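Local coordinates for protein beta-Ala-His dipeptidase (Homo sapiens, PDB 3DLJ) that hydrolyses Xaa-His dipeptides, above all carnosine and anserine, as a secreted, homodimeric metallopeptidase that holds two zinc ions in each subunit, at residues 66-76 with 88-96; 107-116 with 139-148. All blocks are in the same frame, centred on the assembly; numbering follows the deposited sequence.

Contact 1: 66-76 with 88-96; sequences LGARVASVDMG and IPPVILAEL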
ATOM      1  N   LEU A  66     -27.129   1.588  -0.960  1.00 37.70           N
ATOM      2  CA  LEU A  66     -27.045   1.115   0.427  1.00 37.11           C
ATOM      3  C   LEU A  66     -27.743   2.027   1.426  1.00 36.15           C
ATOM      4  O   LEU A  66     -28.005   1.622   2.554  1.00 35.86           O
ATOM      5  CB  LEU A  66     -25.573   0.986   0.855  1.00 37.57           C
ATOM      6  CG  LEU A  66     -24.910  -0.346   0.501  1.00 40.06           C
ATOM      7  CD1 LEU A  66     -23.739  -0.629   1.425  1.00 40.13           C
ATOM      8  CD2 LEU A  66     -25.967  -1.494   0.536  1.00 40.17           C
ATOM      9  N   GLY A  67     -28.001   3.266   1.033  1.00 34.89           N
ATOM     10  CA  GLY A  67     -28.628   4.210   1.940  1.00 34.39           C
ATOM     11  C   GLY A  67     -27.796   5.402   2.357  1.00 34.38           C
ATOM     12  O   GLY A  67     -28.262   6.227   3.124  1.00 34.90           O
ATOM     13  N   ALA A  68     -26.566   5.494   1.851  1.00 34.31           N
ATOM     14  CA  ALA A  68     -25.643   6.579   2.200  1.00 34.25           C
ATOM     15  C   ALA A  68     -25.948   7.895   1.462  1.00 34.67           C
ATOM     16  O   ALA A  68     -26.347   7.879   0.283  1.00 34.32           O
ATOM     17  CB  ALA A  68     -24.198   6.145   1.930  1.00 33.75           C
ATOM     18  N   ARG A  69     -25.794   9.019   2.171  1.00 34.77           N
ATOM     19  CA  ARG A  69     -25.651  10.336   1.528  1.00 35.11           C
ATOM     20  C   ARG A  69     -24.256  10.334   0.880  1.00 35.30           C
ATOM     21  O   ARG A  69     -23.261  10.153   1.569  1.00 34.59           O
ATOM     22  CB  ARG A  69     -25.803  11.492   2.539  1.00 34.61           C
ATOM     23  CG  ARG A  69     -25.815  12.901   1.912  1.00 34.79           C
ATOM     24  CD  ARG A  69     -25.784  14.063   2.937  1.00 34.86           C
ATOM     25  NE  ARG A  69     -24.576  14.091   3.763  1.00 36.36           N
ATOM     26  CZ  ARG A  69     -23.359  14.466   3.348  1.00 41.05           C
ATOM     27  NH1 ARG A  69     -23.149  14.849   2.083  1.00 42.00           N
ATOM     28  NH2 ARG A  69     -22.325  14.434   4.195  1.00 39.69           N
ATOM     29  N   VAL A  70     -24.199  10.505  -0.444  1.00 36.23           N
ATOM     30  CA  VAL A  70     -22.931  10.410  -1.188  1.00 37.00           C
ATOM     31  C   VAL A  70     -22.565  11.724  -1.867  1.00 38.22           C
ATOM     32  O   VAL A  70     -23.380  12.301  -2.586  1.00 38.56           O
ATOM     33  CB  VAL A  70     -22.982   9.314  -2.291  1.00 36.82           C
ATOM     34  CG1 VAL A  70     -21.630   9.229  -3.044  1.00 35.78           C
ATOM     35  CG2 VAL A  70     -23.371   7.963  -1.701  1.00 35.37           C
ATOM     36  N   ALA A  71     -21.344  12.199  -1.645  1.00 39.09           N
ATOM     37  CA  ALA A  71     -20.827  13.309  -2.449  1.00 40.29           C
ATOM     38  C   ALA A  71     -19.584  12.861  -3.221  1.00 40.82           C
ATOM     39  O   ALA A  71     -18.645  12.336  -2.619  1.00 40.86           O
ATOM     40  CB  ALA A  71     -20.510  14.524  -1.577  1.00 40.42           C
ATOM     41  N   SER A  72     -19.596  13.047  -4.543  1.00 41.18           N
ATOM     42  CA  SER A  72     -18.410  12.829  -5.359  1.00 42.19           C
ATOM     43  C   SER A  72     -17.817  14.205  -5.627  1.00 42.55           C
ATOM     44  O   SER A  72     -18.365  14.988  -6.413  1.00 42.86           O
ATOM     45  CB  SER A  72     -18.752  12.119  -6.674  1.00 42.53           C
ATOM     46  OG  SER A  72     -19.654  11.035  -6.457  1.00 45.01           O
ATOM     47  N   VAL A  73     -16.713  14.491  -4.944  1.00 42.58           N
ATOM     48  CA  VAL A  73     -16.067  15.802  -4.933  1.00 42.72           C
ATOM     49  C   VAL A  73     -15.160  15.999  -6.154  1.00 43.08           C
ATOM     50  O   VAL A  73     -14.215  15.229  -6.370  1.00 42.52           O
ATOM     51  CB  VAL A  73     -15.194  15.958  -3.652  1.00 42.85           C
ATOM     52  CG1 VAL A  73     -14.480  17.311  -3.627  1.00 42.07           C
ATOM     53  CG2 VAL A  73     -16.031  15.735  -2.394  1.00 42.49           C
ATOM     54  N   ASP A  74     -15.437  17.042  -6.933  1.00 43.83           N
ATOM     55  CA  ASP A  74     -14.612  17.386  -8.084  1.00 44.54           C
ATOM     56  C   ASP A  74     -13.200  17.778  -7.611  1.00 45.12           C
ATOM     57  O   ASP A  74     -13.041  18.645  -6.745  1.00 45.50           O
ATOM     58  CB  ASP A  74     -15.281  18.504  -8.903  1.00 44.97           C
ATOM     59  N   MET A  75     -12.183  17.112  -8.152  1.00 45.00           N
ATOM     60  CA  MET A  75     -10.811  17.298  -7.678  1.00 45.55           C
ATOM     61  C   MET A  75      -9.918  18.168  -8.591  1.00 45.99           C
ATOM     62  O   MET A  75      -8.804  18.542  -8.200  1.00 45.41           O
ATOM     63  CB  MET A  75     -10.140  15.938  -7.429  1.00 45.45           C
ATOM     64  CG  MET A  75     -10.881  15.021  -6.450  1.00 44.69           C
ATOM     65  SD  MET A  75     -11.099  15.760  -4.824  1.00 41.81           S
ATOM     66  CE  MET A  75      -9.478  15.497  -4.095  1.00 40.55           C
ATOM     67  N   GLY A  76     -10.406  18.481  -9.794  1.00 46.62           N
ATOM     68  CA  GLY A  76      -9.660  19.308 -10.748  1.00 47.29           C
ATOM     69  C   GLY A  76      -8.505  18.576 -11.424  1.00 47.89           C
ATOM     70  O   GLY A  76      -8.402  17.363 -11.301  1.00 47.59           O
ATOM     71  N   ILE A  88      -8.348  14.605 -12.349  1.00 43.26           N
ATOM     72  CA  ILE A  88      -8.282  13.691 -11.205  1.00 42.45           C
ATOM     73  C   ILE A  88      -9.691  13.138 -10.977  1.00 41.92           C
ATOM     74  O   ILE A  88     -10.673  13.893 -11.109  1.00 42.20           O
ATOM     75  CB  ILE A  88      -7.770  14.413  -9.934  1.00 42.28           C
ATOM     76  CG1 ILE A  88      -6.361  14.974 -10.162  1.00 43.16           C
ATOM     77  CG2 ILE A  88      -7.748  13.500  -8.728  1.00 40.91           C
ATOM     78  CD1 ILE A  88      -6.093  16.248  -9.342  1.00 42.66           C
ATOM     79  N   PRO A  89      -9.806  11.812 -10.699  1.00 40.92           N
ATOM     80  CA  PRO A  89     -11.070  11.191 -10.291  1.00 39.94           C
ATOM     81  C   PRO A  89     -11.647  11.784  -9.007  1.00 39.33           C
ATOM     82  O   PRO A  89     -10.876  12.126  -8.097  1.00 39.42           O
ATOM     83  CB  PRO A  89     -10.680   9.721 -10.057  1.00 39.57           C
ATOM     84  CG  PRO A  89      -9.221   9.740  -9.869  1.00 40.51           C
ATOM     85  CD  PRO A  89      -8.750  10.791 -10.831  1.00 40.40           C
ATOM     86  N   PRO A  90     -12.993  11.887  -8.923  1.00 38.24           N
ATOM     87  CA  PRO A  90     -13.615  12.474  -7.744  1.00 37.66           C
ATOM     88  C   PRO A  90     -13.319  11.668  -6.500  1.00 36.97           C
ATOM     89  O   PRO A  90     -12.981  10.479  -6.586  1.00 37.22           O
ATOM     90  CB  PRO A  90     -15.123  12.455  -8.068  1.00 37.55           C
ATOM     91  CG  PRO A  90     -15.290  11.409  -9.106  1.00 38.04           C
ATOM     92  CD  PRO A  90     -14.000  11.474  -9.919  1.00 38.63           C
ATOM     93  N   VAL A  91     -13.387  12.327  -5.354  1.00 35.92           N
ATOM     94  CA  VAL A  91     -13.267  11.624  -4.104  1.00 35.40           C
ATOM     95  C   VAL A  91     -14.700  11.417  -3.597  1.00 35.49           C
ATOM     96  O   VAL A  91     -15.504  12.351  -3.591  1.00 35.09           O
ATOM     97  CB  VAL A  91     -12.389  12.374  -3.086  1.00 34.96           C
ATOM     98  CG1 VAL A  91     -12.562  11.772  -1.706  1.00 33.90           C
ATOM     99  CG2 VAL A  91     -10.901  12.303  -3.502  1.00 33.26           C
ATOM    100  N   ILE A  92     -15.023  10.183  -3.219  1.00 35.40           N
ATOM    101  CA  ILE A  92     -16.296   9.935  -2.588  1.00 34.90           C
ATOM    102  C   ILE A  92     -16.192  10.291  -1.121  1.00 34.65           C
ATOM    103  O   ILE A  92     -15.293   9.817  -0.424  1.00 34.40           O
ATOM    104  CB  ILE A  92     -16.763   8.484  -2.760  1.00 35.65           C
ATOM    105  CG1 ILE A  92     -17.093   8.234  -4.231  1.00 35.90           C
ATOM    106  CG2 ILE A  92     -17.973   8.184  -1.826  1.00 33.84           C
ATOM    107  CD1 ILE A  92     -17.359   6.801  -4.546  1.00 38.38           C
ATOM    108  N   LEU A  93     -17.102  11.162  -0.684  1.00 34.28           N
ATOM    109  CA  LEU A  93     -17.299  11.463   0.727  1.00 34.30           C
ATOM    110  C   LEU A  93     -18.726  11.106   1.102  1.00 34.51           C
ATOM    111  O   LEU A  93     -19.652  11.872   0.803  1.00 34.56           O
ATOM    112  CB  LEU A  93     -17.034  12.942   1.010  1.00 33.85           C
ATOM    113  CG  LEU A  93     -15.599  13.479   0.905  1.00 32.60           C
ATOM    114  CD1 LEU A  93     -15.607  14.944   1.303  1.00 30.77           C
ATOM    115  CD2 LEU A  93     -14.659  12.705   1.799  1.00 29.92           C
ATOM    116  N   ALA A  94     -18.896   9.953   1.756  1.00 34.74           N
ATOM    117  CA  ALA A  94     -20.228   9.378   2.019  1.00 35.21           C
ATOM    118  C   ALA A  94     -20.515   9.162   3.504  1.00 35.94           C
ATOM    119  O   ALA A  94     -19.615   8.805   4.264  1.00 35.75           O
ATOM    120  CB  ALA A  94     -20.388   8.071   1.255  1.00 35.12           C
ATOM    121  N   GLU A  95     -21.767   9.399   3.917  1.00 36.88           N
ATOM    122  CA  GLU A  95     -22.205   9.128   5.293  1.00 37.48           C
ATOM    123  C   GLU A  95     -23.435   8.212   5.332  1.00 37.27           C
ATOM    124  O   GLU A  95     -24.421   8.448   4.642  1.00 37.25           O
ATOM    125  CB  GLU A  95     -22.399  10.429   6.128  1.00 37.28           C
ATOM    126  CG  GLU A  95     -23.787  11.089   6.133  1.00 38.12           C
ATOM    127  CD  GLU A  95     -23.860  12.403   6.951  1.00 38.77           C
ATOM    128  OE1 GLU A  95     -24.188  13.473   6.385  1.00 38.26           O
ATOM    129  OE2 GLU A  95     -23.609  12.372   8.175  1.00 41.93           O
ATOM    130  N   LEU A  96     -23.357   7.164   6.148  1.00 37.52           N
ATOM    131  CA  LEU A  96     -24.474   6.264   6.379  1.00 37.80           C
ATOM    132  C   LEU A  96     -24.932   6.364   7.838  1.00 37.67           C
ATOM    133  O   LEU A  96     -24.368   5.716   8.724  1.00 37.81           O
ATOM    134  CB  LEU A  96     -24.083   4.825   6.025  1.00 37.89           C
ATOM    135  CG  LEU A  96     -25.133   3.716   6.167  1.00 38.55           C
ATOM    136  CD1 LEU A  96     -26.318   3.903   5.238  1.00 38.41           C
ATOM    137  CD2 LEU A  96     -24.464   2.391   5.902  1.00 38.23           C
TER
HETATM  138  O   HOH W   1     -12.765  14.796 -10.045  1.00 30.42           O
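The guanidinium of Arg69 takes the carboxylate of Glu95 at its edge, and the two planes stand almost perpendicular (86°). Both bonds of this salt bridge end on one oxygen: NE of Arg69 reaches OE1 of Glu95 at 2.7 Å, on the anti lone pair, while NH2 meets the same OE1 at 3.0 Å from above the carboxylate plane. Arg69 leaves the backbone extended and bends at chi3 (62°), which brings NE and NH2 round to Glu95. An alanine in place of Glu95 has no OE1 to accept from NE and NH2 of Arg69, and the guanidinium would probably be left free to turn. Beneath the pair, strands 69-73 and 91-96 run antiparallel, with hydrogen-bonded pairs at Arg69-Glu95, Ala71-Leu93 and Val73-Val91; the Leu93 N to Ala71 O bond is short (2.7 Å) and nearly straight. On the Arg69 face, Val73 CG2 rests on Leu93 CD1 at 3.8 Å. Beyond the strand, Met75 folds back at chi2 and chi3 and lays CE against Val91 CG2 (3.5 Å). Val70, Ser72, Ile92 and Ala94 occupy the opposite face, where helix 46-65 packs on Val70 and Ser72. Strand 69-73 lies at one edge of the six-stranded sheet within this chain; strand 91-96 continues the sheet by backbone bonds to strand 168-174.

Contact 2: 107-116 with 139-148; sequences FYGHLDVQPA and RGATDNKGPV. With ZN (zinc ion), chain D; ZN (zinc ion), chain C.
His110 and Asp143 meet at the dinuclear zinc centre of this M20 peptidase, in a buried contact between the C-terminal end of strand 104-110 with its following loop and the start of helix 141-160. The Asp143 carboxylate bridges the metals: OD1 binds the zinc ion of chain D at 2.0 Å and OD2 the zinc ion of chain C at 2.2 Å. NE2 of His110 also binds the chain D zinc ion, at 2.0 Å, its ring turned 84° from that carboxylate. Besides the metal bond, two contacts hold the ring: His110 ND1 donates to Asp112 O (2.9 Å), nearly in the ring plane, and Asn144 CB makes a CH-pi contact over one face. Chi1 of 67° sets the imidazole between backbone N and carbonyl carbon, which turns NE2 to the metal. A cis peptide joins Asp143 to Asn144, whose N donates to a water held by the carbonyls of His110 and Asp112. Farther along, Arg139 bends at chi2 and chi3 to give NE to Gln114 O (2.8 Å) and NH1 to Pro115 O (2.8 Å), the latter nearly straight, while a CB on Gly140 would run into Val113 CG1. Asp206 completes the ligands of the chain D zinc ion, Glu178 and His456 those of the other. Helix 46-65 packs on Leu111 and Lys145, and strand 168-174 flanks strand 104-110 through backbone bonds to Phe107 and Gly109.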
ATOM      1  N   PHE A 107     -14.262   5.065   7.189  1.00 33.31           N
ATOM      2  CA  PHE A 107     -13.416   4.123   6.448  1.00 32.07           C
ATOM      3  C   PHE A 107     -12.759   4.778   5.243  1.00 31.56           C
ATOM      4  O   PHE A 107     -13.430   5.401   4.439  1.00 32.07           O
ATOM      5  CB  PHE A 107     -14.255   2.934   5.969  1.00 31.66           C
ATOM      6  CG  PHE A 107     -13.495   1.943   5.128  1.00 29.64           C
ATOM      7  CD1 PHE A 107     -12.768   0.920   5.722  1.00 28.43           C
ATOM      8  CD2 PHE A 107     -13.521   2.028   3.741  1.00 27.80           C
ATOM      9  CE1 PHE A 107     -12.070  -0.007   4.930  1.00 30.52           C
ATOM     10  CE2 PHE A 107     -12.822   1.115   2.954  1.00 28.30           C
ATOM     11  CZ  PHE A 107     -12.093   0.102   3.549  1.00 29.18           C
ATOM     12  N   TYR A 108     -11.454   4.595   5.102  1.00 31.25           N
ATOM     13  CA  TYR A 108     -10.727   5.109   3.947  1.00 31.75           C
ATOM     14  C   TYR A 108     -10.336   3.932   3.044  1.00 31.89           C
ATOM     15  O   TYR A 108      -9.797   2.917   3.520  1.00 31.88           O
ATOM     16  CB  TYR A 108      -9.460   5.934   4.338  1.00 31.75           C
ATOM     17  CG  TYR A 108      -8.519   6.069   3.151  1.00 32.33           C
ATOM     18  CD1 TYR A 108      -8.642   7.137   2.233  1.00 32.65           C
ATOM     19  CD2 TYR A 108      -7.574   5.087   2.884  1.00 28.95           C
ATOM     20  CE1 TYR A 108      -7.805   7.211   1.105  1.00 32.41           C
ATOM     21  CE2 TYR A 108      -6.746   5.158   1.773  1.00 30.12           C
ATOM     22  CZ  TYR A 108      -6.867   6.196   0.895  1.00 31.94           C
ATOM     23  OH  TYR A 108      -6.026   6.218  -0.188  1.00 34.58           O
ATOM     24  N   GLY A 109     -10.598   4.065   1.744  1.00 31.25           N
ATOM     25  CA  GLY A 109     -10.033   3.109   0.773  1.00 31.32           C
ATOM     26  C   GLY A 109      -9.720   3.766  -0.553  1.00 30.57           C
ATOM     27  O   GLY A 109      -9.987   4.946  -0.724  1.00 31.47           O
ATOM     28  N   HIS A 110      -9.157   3.011  -1.491  1.00 30.72           N
ATOM     29  CA  HIS A 110      -8.883   3.542  -2.850  1.00 30.78           C
ATOM     30  C   HIS A 110      -9.281   2.532  -3.903  1.00 30.89           C
ATOM     31  O   HIS A 110      -9.136   1.316  -3.697  1.00 30.93           O
ATOM     32  CB  HIS A 110      -7.419   3.988  -3.040  1.00 30.00           C
ATOM     33  CG  HIS A 110      -6.415   2.863  -3.016  1.00 29.64           C
ATOM     34  ND1 HIS A 110      -6.020   2.181  -4.151  1.00 29.53           N
ATOM     35  CD2 HIS A 110      -5.710   2.318  -1.994  1.00 26.20           C
ATOM     36  CE1 HIS A 110      -5.126   1.262  -3.831  1.00 25.97           C
ATOM     37  NE2 HIS A 110      -4.919   1.325  -2.528  1.00 26.12           N
ATOM     38  N   LEU A 111      -9.815   3.037  -5.013  1.00 31.26           N
ATOM     39  CA  LEU A 111     -10.312   2.168  -6.093  1.00 31.81           C
ATOM     40  C   LEU A 111      -9.483   2.248  -7.382  1.00 32.21           C
ATOM     41  O   LEU A 111      -9.820   1.619  -8.383  1.00 32.52           O
ATOM     42  CB  LEU A 111     -11.801   2.409  -6.338  1.00 31.60           C
ATOM     43  CG  LEU A 111     -12.660   1.908  -5.163  1.00 31.88           C
ATOM     44  CD1 LEU A 111     -14.079   2.367  -5.368  1.00 32.89           C
ATOM     45  CD2 LEU A 111     -12.623   0.393  -5.046  1.00 28.18           C
ATOM     46  N   ASP A 112      -8.371   2.981  -7.329  1.00 32.20           N
ATOM     47  CA  ASP A 112      -7.339   2.879  -8.361  1.00 32.77           C
ATOM     48  C   ASP A 112      -6.376   1.729  -8.071  1.00 32.48           C
ATOM     49  O   ASP A 112      -6.151   1.358  -6.908  1.00 31.74           O
ATOM     50  CB  ASP A 112      -6.552   4.195  -8.517  1.00 33.09           C
ATOM     51  CG  ASP A 112      -5.802   4.572  -7.265  1.00 34.59           C
ATOM     52  OD1 ASP A 112      -6.417   4.541  -6.163  1.00 37.33           O
ATOM     53  OD2 ASP A 112      -4.591   4.886  -7.372  1.00 36.16           O
ATOM     54  N   VAL A 113      -5.815   1.186  -9.155  1.00 32.16           N
ATOM     55  CA  VAL A 113      -4.898   0.044  -9.114  1.00 31.74           C
ATOM     56  C   VAL A 113      -3.551   0.387  -9.820  1.00 32.83           C
ATOM     57  O   VAL A 113      -3.466   1.342 -10.642  1.00 32.35           O
ATOM     58  CB  VAL A 113      -5.561  -1.232  -9.743  1.00 31.49           C
ATOM     59  CG1 VAL A 113      -6.774  -1.681  -8.928  1.00 28.96           C
ATOM     60  CG2 VAL A 113      -5.973  -0.966 -11.178  1.00 29.66           C
ATOM     61  N   GLN A 114      -2.512  -0.369  -9.448  1.00 33.03           N
ATOM     62  CA  GLN A 114      -1.225  -0.414 -10.138  1.00 33.62           C
ATOM     63  C   GLN A 114      -1.440  -0.999 -11.537  1.00 34.60           C
ATOM     64  O   GLN A 114      -2.313  -1.858 -11.710  1.00 34.38           O
ATOM     65  CB  GLN A 114      -0.236  -1.297  -9.362  1.00 33.35           C
ATOM     66  CG  GLN A 114       0.397  -0.618  -8.137  1.00 35.34           C
ATOM     67  CD  GLN A 114       1.428   0.467  -8.520  1.00 38.42           C
ATOM     68  OE1 GLN A 114       2.253   0.261  -9.405  1.00 39.60           O
ATOM     69  NE2 GLN A 114       1.368   1.612  -7.859  1.00 37.39           N
ATOM     70  N   PRO A 115      -0.651  -0.546 -12.537  1.00 35.21           N
ATOM     71  CA  PRO A 115      -0.747  -1.120 -13.882  1.00 36.42           C
ATOM     72  C   PRO A 115      -0.589  -2.643 -13.870  1.00 37.74           C
ATOM     73  O   PRO A 115       0.084  -3.197 -13.004  1.00 37.75           O
ATOM     74  CB  PRO A 115       0.435  -0.492 -14.622  1.00 36.05           C
ATOM     75  CG  PRO A 115       0.661   0.815 -13.937  1.00 34.96           C
ATOM     76  CD  PRO A 115       0.371   0.514 -12.466  1.00 35.60           C
ATOM     77  N   ALA A 116      -1.224  -3.307 -14.823  1.00 39.34           N
ATOM     78  CA  ALA A 116      -1.066  -4.728 -15.001  1.00 41.23           C
ATOM     79  C   ALA A 116      -1.046  -5.039 -16.481  1.00 43.27           C
ATOM     80  O   ALA A 116      -2.043  -4.865 -17.203  1.00 43.57           O
ATOM     81  CB  ALA A 116      -2.189  -5.473 -14.320  1.00 40.80           C
ATOM     82  N   ARG A 139      -5.850  -8.011 -10.735  1.00 30.44           N
ATOM     83  CA  ARG A 139      -5.292  -6.743 -10.269  1.00 30.77           C
ATOM     84  C   ARG A 139      -6.315  -5.961  -9.419  1.00 30.38           C
ATOM     85  O   ARG A 139      -7.439  -5.704  -9.855  1.00 29.79           O
ATOM     86  CB  ARG A 139      -4.781  -5.905 -11.460  1.00 29.79           C
ATOM     87  CG  ARG A 139      -4.471  -4.463 -11.108  1.00 31.08           C
ATOM     88  CD  ARG A 139      -3.306  -4.352 -10.059  1.00 30.39           C
ATOM     89  NE  ARG A 139      -1.999  -4.456 -10.714  1.00 29.87           N
ATOM     90  CZ  ARG A 139      -1.054  -5.360 -10.443  1.00 30.98           C
ATOM     91  NH1 ARG A 139       0.070  -5.324 -11.139  1.00 29.53           N
ATOM     92  NH2 ARG A 139      -1.202  -6.284  -9.474  1.00 30.25           N
ATOM     93  N   GLY A 140      -5.906  -5.584  -8.206  1.00 31.18           N
ATOM     94  CA  GLY A 140      -6.801  -4.905  -7.257  1.00 30.66           C
ATOM     95  C   GLY A 140      -7.575  -5.830  -6.328  1.00 30.89           C
ATOM     96  O   GLY A 140      -8.383  -5.354  -5.530  1.00 30.99           O
ATOM     97  N   ALA A 141      -7.363  -7.143  -6.439  1.00 31.14           N
ATOM     98  CA  ALA A 141      -8.095  -8.118  -5.596  1.00 31.87           C
ATOM     99  C   ALA A 141      -7.856  -7.881  -4.115  1.00 32.08           C
ATOM    100  O   ALA A 141      -8.803  -7.861  -3.333  1.00 32.75           O
ATOM    101  CB  ALA A 141      -7.736  -9.573  -5.968  1.00 31.46           C
ATOM    102  N   THR A 142      -6.588  -7.722  -3.736  1.00 32.17           N
ATOM    103  CA  THR A 142      -6.206  -7.359  -2.361  1.00 31.88           C
ATOM    104  C   THR A 142      -5.963  -5.822  -2.227  1.00 31.76           C
ATOM    105  O   THR A 142      -6.269  -5.231  -1.197  1.00 32.32           O
ATOM    106  CB  THR A 142      -4.962  -8.163  -1.873  1.00 31.29           C
ATOM    107  OG1 THR A 142      -5.081  -8.432  -0.469  1.00 33.54           O
ATOM    108  CG2 THR A 142      -3.667  -7.400  -2.109  1.00 29.74           C
ATOM    109  N   ASP A 143      -5.443  -5.197  -3.276  1.00 31.57           N
ATOM    110  CA  ASP A 143      -5.006  -3.778  -3.246  1.00 31.81           C
ATOM    111  C   ASP A 143      -5.718  -2.889  -4.314  1.00 31.07           C
ATOM    112  O   ASP A 143      -5.181  -2.693  -5.401  1.00 31.42           O
ATOM    113  CB  ASP A 143      -3.482  -3.755  -3.456  1.00 31.53           C
ATOM    114  CG  ASP A 143      -2.851  -2.383  -3.236  1.00 33.43           C
ATOM    115  OD1 ASP A 143      -3.512  -1.456  -2.707  1.00 31.63           O
ATOM    116  OD2 ASP A 143      -1.654  -2.243  -3.599  1.00 35.45           O
ATOM    117  N   ASN A 144      -6.897  -2.326  -4.034  1.00 30.58           N
ATOM    118  CA  ASN A 144      -7.599  -2.392  -2.748  1.00 30.09           C
ATOM    119  C   ASN A 144      -9.116  -2.666  -2.872  1.00 30.15           C
ATOM    120  O   ASN A 144      -9.883  -2.266  -2.006  1.00 31.08           O
ATOM    121  CB  ASN A 144      -7.369  -1.069  -2.011  1.00 29.83           C
ATOM    122  CG  ASN A 144      -7.709  -1.137  -0.539  1.00 29.53           C
ATOM    123  OD1 ASN A 144      -8.299  -0.200   0.011  1.00 29.52           O
ATOM    124  ND2 ASN A 144      -7.334  -2.236   0.116  1.00 27.84           N
ATOM    125  N   LYS A 145      -9.554  -3.352  -3.931  1.00 30.05           N
ATOM    126  CA  LYS A 145     -11.001  -3.526  -4.210  1.00 29.54           C
ATOM    127  C   LYS A 145     -11.625  -4.591  -3.303  1.00 29.59           C
ATOM    128  O   LYS A 145     -12.743  -4.409  -2.805  1.00 30.04           O
ATOM    129  CB  LYS A 145     -11.239  -3.828  -5.701  1.00 28.99           C
ATOM    130  CG  LYS A 145     -10.982  -2.602  -6.611  1.00 30.20           C
ATOM    131  CD  LYS A 145     -10.770  -2.951  -8.085  1.00 28.58           C
ATOM    132  CE  LYS A 145     -10.705  -1.681  -8.917  1.00 29.26           C
ATOM    133  NZ  LYS A 145     -10.468  -1.946 -10.378  1.00 27.24           N
ATOM    134  N   GLY A 146     -10.891  -5.678  -3.061  1.00 29.14           N
ATOM    135  CA  GLY A 146     -11.315  -6.722  -2.109  1.00 29.24           C
ATOM    136  C   GLY A 146     -11.704  -6.188  -0.730  1.00 29.43           C
ATOM    137  O   GLY A 146     -12.830  -6.395  -0.284  1.00 29.91           O
ATOM    138  N   PRO A 147     -10.757  -5.548  -0.015  1.00 29.32           N
ATOM    139  CA  PRO A 147     -11.090  -4.992   1.300  1.00 29.33           C
ATOM    140  C   PRO A 147     -12.097  -3.821   1.302  1.00 29.78           C
ATOM    141  O   PRO A 147     -12.859  -3.679   2.254  1.00 31.16           O
ATOM    142  CB  PRO A 147      -9.709  -4.576   1.872  1.00 28.59           C
ATOM    143  CG  PRO A 147      -8.722  -5.355   1.120  1.00 27.19           C
ATOM    144  CD  PRO A 147      -9.313  -5.415  -0.296  1.00 28.95           C
ATOM    145  N   VAL A 148     -12.130  -3.003   0.264  1.00 30.38           N
ATOM    146  CA  VAL A 148     -13.194  -1.994   0.179  1.00 30.14           C
ATOM    147  C   VAL A 148     -14.562  -2.666   0.086  1.00 30.39           C
ATOM    148  O   VAL A 148     -15.516  -2.256   0.765  1.00 30.78           O
ATOM    149  CB  VAL A 148     -13.002  -0.970  -0.976  1.00 29.68           C
ATOM    150  CG1 VAL A 148     -14.226  -0.056  -1.107  1.00 27.79           C
ATOM    151  CG2 VAL A 148     -11.766  -0.133  -0.748  1.00 29.29           C
TER
HETATM  152 ZN    ZN D2002      -3.617   0.171  -1.627  1.00 30.29          ZN
HETATM  153 ZN    ZN C2001      -0.936  -0.213  -3.798  1.00 34.93          ZN
HETATM  154  O   HOH W   2      -8.448   0.773   2.922  1.00 25.28           O
HETATM  155  O   HOH W   3      -8.149  -0.265  -5.672  1.00 24.55           O
HETATM  156  O   HOH W   4      -3.098  -1.645  -6.674  1.00 24.98           O

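Both contacts draw on the same six-stranded mixed sheet, with centres about 17 Å apart and no direct touch. Contact 1 is its partly buried outer margin, two strands zipped by backbone bonds, with a salt bridge on one face; contact 2 lies deep in the chain, where a strand end and loop meet a helix and metal coordination replaces the regular ladder. Strand 168-174 stands between them, pairing with 91-96 of the first and 104-110 of the second. Helices 46-65 and 141-160 also serve both: the former packs against side chains of each contact, and the latter supplies the zinc-bridging aspartate of contact 2 while its later turns meet Leu66 and Leu96 of contact 1.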